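Local coordinates for chemotaxis signal transduction protein (Thermoanaerobacter tengcongensis, PDB 2QDL) that probably acts as the CheW scaffold of bacterial chemotaxis, coupling chemoreceptors to the histidine kinase CheA, at residues K12-L26 with D132-L144. Numbering follows the deposited sequence.
Sequences KKIVVFSLAEELYGL and DDKMIIIIKLHFL
Y24 and G25 pair with I137 and I138 in parallel register, joining strand 22-26 to strand 134-139 within the beta-barrel fold of the CheW-like domain. On its other edge strand 22-26 forms a hairpin with strand 12-19, closed by a type II' turn from L19 to E22. Two backbone bonds hold the parallel pair. G25 N donates to I137 O at 2.9 Å, and I139 N donates to G25 O at 3.1 Å. Near K134 the strands splay, and a water bridges them by donating to L23 O and M135 O.

The Y24 side chain starts at CB, which packs against I139 CD1 at 3.8 Å. CG lies anti to the carbonyl carbon (chi1 -68°), a turn that lays the ring beside I137, both side chains pointing the same way. CG and CD2 also lie against I139 CD1. CD2 reaches I137 CB at 3.9 Å, and CE2 touches I137 CB and CG2. At the tip, OH donates a 2.5 Å hydrogen bond to OE1 of E22, which lies in the ring plane. With an alanine in place of Y24, I137 would probably lose the ring that lies along it, and E22 OE1 its hydroxyl donor.

I139 CD1 also meets the edge of the F17 ring, 3.7 Å from CZ. L66 and F70 of helix 66-70 pack on I139 as well. On the sheet face that carries I138, I136 sends CD1 across V16 CG2 at about a right angle. G25 suits this face: a side chain there would collide with I14 CG2. The I136 methyl CG2, anti to its own backbone nitrogen, instead packs over the Y24-G25 peptide, 3.5 Å from G25 N.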
loop_
_atom_site.group_PDB
_atom_site.type_symbol
_atom_site.label_atom_id
_atom_site.label_comp_id
_atom_site.label_asym_id
_atom_site.label_seq_id
_atom_site.Cartn_x
_atom_site.Cartn_y
_atom_site.Cartn_z
ATOM N N LYS A 12 1.486 -2.999 -17.444
ATOM C CA LYS A 12 1.394 -2.919 -15.981
ATOM C C LYS A 12 0.799 -1.553 -15.589
ATOM O O LYS A 12 1.287 -0.492 -16.046
ATOM C CB LYS A 12 2.766 -3.145 -15.318
ATOM C CG LYS A 12 2.731 -3.194 -13.774
ATOM C CD LYS A 12 4.117 -3.510 -13.200
ATOM C CE LYS A 12 4.077 -3.781 -11.718
ATOM N NZ LYS A 12 3.420 -5.112 -11.392
ATOM N N LYS A 13 -0.263 -1.561 -14.786
ATOM C CA LYS A 13 -0.865 -0.302 -14.310
ATOM C C LYS A 13 -0.595 -0.168 -12.811
ATOM O O LYS A 13 -0.948 -1.061 -12.029
ATOM C CB LYS A 13 -2.363 -0.232 -14.590
ATOM C CG LYS A 13 -2.775 -0.567 -16.011
ATOM C CD LYS A 13 -2.997 0.646 -16.879
ATOM C CE LYS A 13 -4.505 1.021 -16.897
ATOM N NZ LYS A 13 -4.847 2.056 -17.949
ATOM N N ILE A 14 0.077 0.917 -12.436
ATOM C CA ILE A 14 0.352 1.211 -11.034
ATOM C C ILE A 14 -0.573 2.325 -10.527
ATOM O O ILE A 14 -0.697 3.378 -11.150
ATOM C CB ILE A 14 1.840 1.630 -10.794
ATOM C CG1 ILE A 14 2.818 0.588 -11.343
ATOM C CG2 ILE A 14 2.079 1.844 -9.335
ATOM C CD1 ILE A 14 2.560 -0.806 -10.876
ATOM N N VAL A 15 -1.242 2.060 -9.410
ATOM C CA VAL A 15 -1.968 3.080 -8.644
ATOM C C VAL A 15 -0.950 3.788 -7.775
ATOM O O VAL A 15 -0.247 3.150 -6.954
ATOM C CB VAL A 15 -3.058 2.427 -7.753
ATOM C CG1 VAL A 15 -3.865 3.465 -7.012
ATOM C CG2 VAL A 15 -3.965 1.554 -8.617
ATOM N N VAL A 16 -0.860 5.101 -7.993
ATOM C CA VAL A 16 0.106 5.959 -7.331
ATOM C C VAL A 16 -0.627 6.772 -6.271
ATOM O O VAL A 16 -1.680 7.380 -6.527
ATOM C CB VAL A 16 0.872 6.883 -8.341
ATOM C CG1 VAL A 16 1.898 7.777 -7.621
ATOM C CG2 VAL A 16 1.590 6.058 -9.391
ATOM N N PHE A 17 -0.076 6.744 -5.067
ATOM C CA PHE A 17 -0.625 7.431 -3.945
ATOM C C PHE A 17 0.507 8.124 -3.216
ATOM O O PHE A 17 1.678 7.788 -3.379
ATOM C CB PHE A 17 -1.396 6.464 -3.015
ATOM C CG PHE A 17 -0.637 5.183 -2.646
ATOM C CD1 PHE A 17 0.125 5.116 -1.482
ATOM C CD2 PHE A 17 -0.702 4.062 -3.462
ATOM C CE1 PHE A 17 0.797 3.916 -1.126
ATOM C CE2 PHE A 17 -0.041 2.873 -3.128
ATOM C CZ PHE A 17 0.702 2.795 -1.967
ATOM N N SER A 18 0.182 9.116 -2.399
ATOM C CA SER A 18 1.259 9.816 -1.749
ATOM C C SER A 18 1.209 9.570 -0.248
ATOM O O SER A 18 0.157 9.283 0.299
ATOM C CB SER A 18 1.239 11.300 -2.111
ATOM O OG SER A 18 0.018 11.884 -1.746
ATOM N N LEU A 19 2.384 9.613 0.372
ATOM C CA LEU A 19 2.532 9.598 1.832
ATOM C C LEU A 19 3.462 10.774 2.162
ATOM O O LEU A 19 4.626 10.745 1.786
ATOM C CB LEU A 19 3.138 8.282 2.338
ATOM C CG LEU A 19 2.324 6.993 2.117
ATOM C CD1 LEU A 19 3.154 5.779 2.552
ATOM C CD2 LEU A 19 0.989 7.070 2.857
ATOM N N ALA A 20 2.933 11.805 2.824
ATOM C CA ALA A 20 3.672 13.052 3.060
ATOM C C ALA A 20 4.228 13.536 1.710
ATOM O O ALA A 20 3.467 13.652 0.730
ATOM C CB ALA A 20 4.784 12.882 4.121
ATOM N N GLU A 21 5.530 13.784 1.610
ATOM C CA GLU A 21 6.010 14.349 0.347
ATOM C C GLU A 21 6.503 13.272 -0.662
ATOM O O GLU A 21 7.240 13.591 -1.599
ATOM C CB GLU A 21 7.050 15.474 0.588
ATOM C CG GLU A 21 6.545 16.660 1.490
ATOM C CD GLU A 21 6.770 16.417 2.994
ATOM O OE1 GLU A 21 7.781 15.764 3.331
ATOM O OE2 GLU A 21 5.940 16.865 3.835
ATOM N N GLU A 22 6.078 12.015 -0.487
ATOM C CA GLU A 22 6.660 10.910 -1.265
ATOM C C GLU A 22 5.605 10.088 -2.035
ATOM O O GLU A 22 4.432 10.028 -1.628
ATOM C CB GLU A 22 7.524 10.005 -0.369
ATOM C CG GLU A 22 8.633 10.722 0.406
ATOM C CD GLU A 22 9.273 9.837 1.472
ATOM O OE1 GLU A 22 8.744 8.727 1.748
ATOM O OE2 GLU A 22 10.320 10.249 2.041
ATOM N N LEU A 23 6.031 9.475 -3.135
ATOM C CA LEU A 23 5.125 8.714 -4.014
ATOM C C LEU A 23 5.359 7.231 -3.852
ATOM O O LEU A 23 6.509 6.787 -3.805
ATOM C CB LEU A 23 5.314 9.092 -5.495
ATOM C CG LEU A 23 4.949 10.549 -5.814
ATOM C CD1 LEU A 23 5.247 10.846 -7.278
ATOM C CD2 LEU A 23 3.500 10.882 -5.476
ATOM N N TYR A 24 4.264 6.487 -3.733
ATOM C CA TYR A 24 4.317 5.045 -3.585
ATOM C C TYR A 24 3.341 4.451 -4.573
ATOM O O TYR A 24 2.392 5.134 -4.992
ATOM C CB TYR A 24 3.994 4.644 -2.122
ATOM C CG TYR A 24 5.106 5.090 -1.200
ATOM C CD1 TYR A 24 5.136 6.382 -0.687
ATOM C CD2 TYR A 24 6.164 4.242 -0.906
ATOM C CE1 TYR A 24 6.174 6.808 0.124
ATOM C CE2 TYR A 24 7.205 4.656 -0.077
ATOM C CZ TYR A 24 7.203 5.937 0.415
ATOM O OH TYR A 24 8.235 6.342 1.193
ATOM N N GLY A 25 3.558 3.194 -4.947
ATOM C CA GLY A 25 2.595 2.531 -5.815
ATOM C C GLY A 25 2.282 1.072 -5.541
ATOM O O GLY A 25 3.061 0.351 -4.905
ATOM N N LEU A 26 1.131 0.648 -6.053
ATOM C CA LEU A 26 0.743 -0.755 -6.074
ATOM C C LEU A 26 0.189 -1.082 -7.452
ATOM O O LEU A 26 -0.446 -0.227 -8.091
ATOM C CB LEU A 26 -0.332 -1.050 -5.024
ATOM C CG LEU A 26 0.120 -1.100 -3.571
ATOM C CD1 LEU A 26 -1.087 -1.030 -2.589
ATOM C CD2 LEU A 26 0.995 -2.359 -3.322
ATOM N N ASP A 132 7.578 10.442 -14.425
ATOM C CA ASP A 132 7.912 11.847 -14.635
ATOM C C ASP A 132 9.406 11.956 -14.354
ATOM O O ASP A 132 10.227 11.271 -14.982
ATOM C CB ASP A 132 7.126 12.764 -13.681
ATOM C CG ASP A 132 5.864 13.342 -14.309
ATOM O OD1 ASP A 132 5.943 13.837 -15.460
ATOM O OD2 ASP A 132 4.803 13.320 -13.631
ATOM N N ASP A 133 9.731 12.798 -13.376
ATOM C CA ASP A 133 11.075 12.921 -12.840
ATOM C C ASP A 133 11.039 12.430 -11.373
ATOM O O ASP A 133 11.783 12.912 -10.502
ATOM C CB ASP A 133 11.491 14.394 -12.920
ATOM C CG ASP A 133 12.984 14.576 -13.117
ATOM O OD1 ASP A 133 13.775 13.665 -12.753
ATOM O OD2 ASP A 133 13.362 15.655 -13.634
ATOM N N LYS A 134 10.168 11.449 -11.132
ATOM C CA LYS A 134 9.853 10.954 -9.795
ATOM C C LYS A 134 10.357 9.524 -9.582
ATOM O O LYS A 134 10.502 8.739 -10.543
ATOM C CB LYS A 134 8.328 10.970 -9.578
ATOM C CG LYS A 134 7.650 12.336 -9.724
ATOM C CD LYS A 134 7.751 13.184 -8.455
ATOM C CE LYS A 134 6.796 14.357 -8.520
ATOM N NZ LYS A 134 7.365 15.458 -9.342
ATOM N N MET A 135 10.625 9.200 -8.317
ATOM C CA MET A 135 10.875 7.820 -7.899
ATOM C C MET A 135 9.581 7.279 -7.314
ATOM O O MET A 135 8.924 7.948 -6.490
ATOM C CB MET A 135 12.011 7.755 -6.872
ATOM C CG MET A 135 12.039 6.464 -6.045
ATOM S SD MET A 135 13.372 6.348 -4.833
ATOM C CE MET A 135 14.829 6.092 -5.893
ATOM N N ILE A 136 9.173 6.102 -7.771
ATOM C CA ILE A 136 8.028 5.456 -7.163
ATOM C C ILE A 136 8.429 4.092 -6.637
ATOM O O ILE A 136 8.713 3.190 -7.401
ATOM C CB ILE A 136 6.836 5.308 -8.112
ATOM C CG1 ILE A 136 6.591 6.601 -8.888
ATOM C CG2 ILE A 136 5.579 4.892 -7.309
ATOM C CD1 ILE A 136 5.436 6.509 -9.842
ATOM N N ILE A 137 8.391 3.954 -5.321
ATOM C CA ILE A 137 8.587 2.681 -4.664
ATOM C C ILE A 137 7.306 1.906 -4.719
ATOM O O ILE A 137 6.268 2.382 -4.280
ATOM C CB ILE A 137 9.046 2.845 -3.191
ATOM C CG1 ILE A 137 10.523 3.238 -3.177
ATOM C CG2 ILE A 137 8.801 1.559 -2.393
ATOM C CD1 ILE A 137 10.971 3.849 -1.935
ATOM N N ILE A 138 7.398 0.710 -5.292
ATOM C CA ILE A 138 6.317 -0.219 -5.311
ATOM C C ILE A 138 6.415 -0.996 -4.006
ATOM O O ILE A 138 7.442 -1.662 -3.713
ATOM C CB ILE A 138 6.365 -1.157 -6.561
ATOM C CG1 ILE A 138 6.276 -0.321 -7.842
ATOM C CG2 ILE A 138 5.215 -2.158 -6.487
ATOM C CD1 ILE A 138 6.410 -1.134 -9.074
ATOM N N ILE A 139 5.356 -0.905 -3.219
ATOM C CA ILE A 139 5.332 -1.504 -1.893
ATOM C C ILE A 139 5.109 -3.013 -1.963
ATOM O O ILE A 139 4.314 -3.495 -2.773
ATOM C CB ILE A 139 4.243 -0.831 -1.011
ATOM C CG1 ILE A 139 4.696 0.594 -0.629
ATOM C CG2 ILE A 139 3.835 -1.749 0.222
ATOM C CD1 ILE A 139 3.561 1.462 -0.077
ATOM N N LYS A 140 5.831 -3.751 -1.132
ATOM C CA LYS A 140 5.623 -5.183 -0.976
ATOM C C LYS A 140 4.703 -5.358 0.202
ATOM O O LYS A 140 4.988 -4.874 1.306
ATOM C CB LYS A 140 6.969 -5.901 -0.730
ATOM C CG LYS A 140 6.873 -7.371 -0.382
ATOM C CD LYS A 140 8.247 -8.016 -0.105
ATOM C CE LYS A 140 9.045 -8.227 -1.403
ATOM N NZ LYS A 140 10.438 -8.838 -1.209
ATOM N N LEU A 141 3.584 -6.040 -0.035
ATOM C CA LEU A 141 2.547 -6.208 0.976
ATOM C C LEU A 141 2.821 -7.311 1.985
ATOM O O LEU A 141 2.276 -7.277 3.086
ATOM C CB LEU A 141 1.205 -6.513 0.309
ATOM C CG LEU A 141 0.684 -5.498 -0.721
ATOM C CD1 LEU A 141 -0.546 -6.037 -1.403
ATOM C CD2 LEU A 141 0.463 -4.113 -0.101
ATOM N N HIS A 142 3.620 -8.307 1.604
ATOM C CA HIS A 142 3.814 -9.521 2.394
ATOM C C HIS A 142 3.959 -9.329 3.924
ATOM O O HIS A 142 3.197 -9.915 4.700
ATOM C CB HIS A 142 5.023 -10.299 1.847
ATOM C CG HIS A 142 5.100 -11.712 2.329
ATOM N ND1 HIS A 142 5.972 -12.634 1.796
ATOM C CD2 HIS A 142 4.391 -12.371 3.278
ATOM C CE1 HIS A 142 5.807 -13.793 2.409
ATOM N NE2 HIS A 142 4.859 -13.656 3.316
ATOM N N PHE A 143 4.940 -8.529 4.343
ATOM C CA PHE A 143 5.286 -8.406 5.754
ATOM C C PHE A 143 4.765 -7.169 6.492
ATOM O O PHE A 143 5.210 -6.891 7.616
ATOM C CB PHE A 143 6.806 -8.473 5.917
ATOM C CG PHE A 143 7.446 -9.631 5.166
ATOM C CD1 PHE A 143 7.155 -10.952 5.512
ATOM C CD2 PHE A 143 8.311 -9.386 4.100
ATOM C CE1 PHE A 143 7.740 -12.023 4.813
ATOM C CE2 PHE A 143 8.904 -10.451 3.373
ATOM C CZ PHE A 143 8.617 -11.769 3.735
ATOM N N LEU A 144 3.842 -6.429 5.880
ATOM C CA LEU A 144 3.347 -5.195 6.484
ATOM C C LEU A 144 2.846 -5.374 7.925
ATOM O O LEU A 144 3.063 -4.501 8.769
ATOM C CB LEU A 144 2.294 -4.492 5.606
ATOM C CG LEU A 144 2.828 -3.842 4.318
ATOM C CD1 LEU A 144 1.628 -3.327 3.454
ATOM C CD2 LEU A 144 3.827 -2.718 4.649
HETATM O O HOH W 1 9.241 6.948 -3.622
#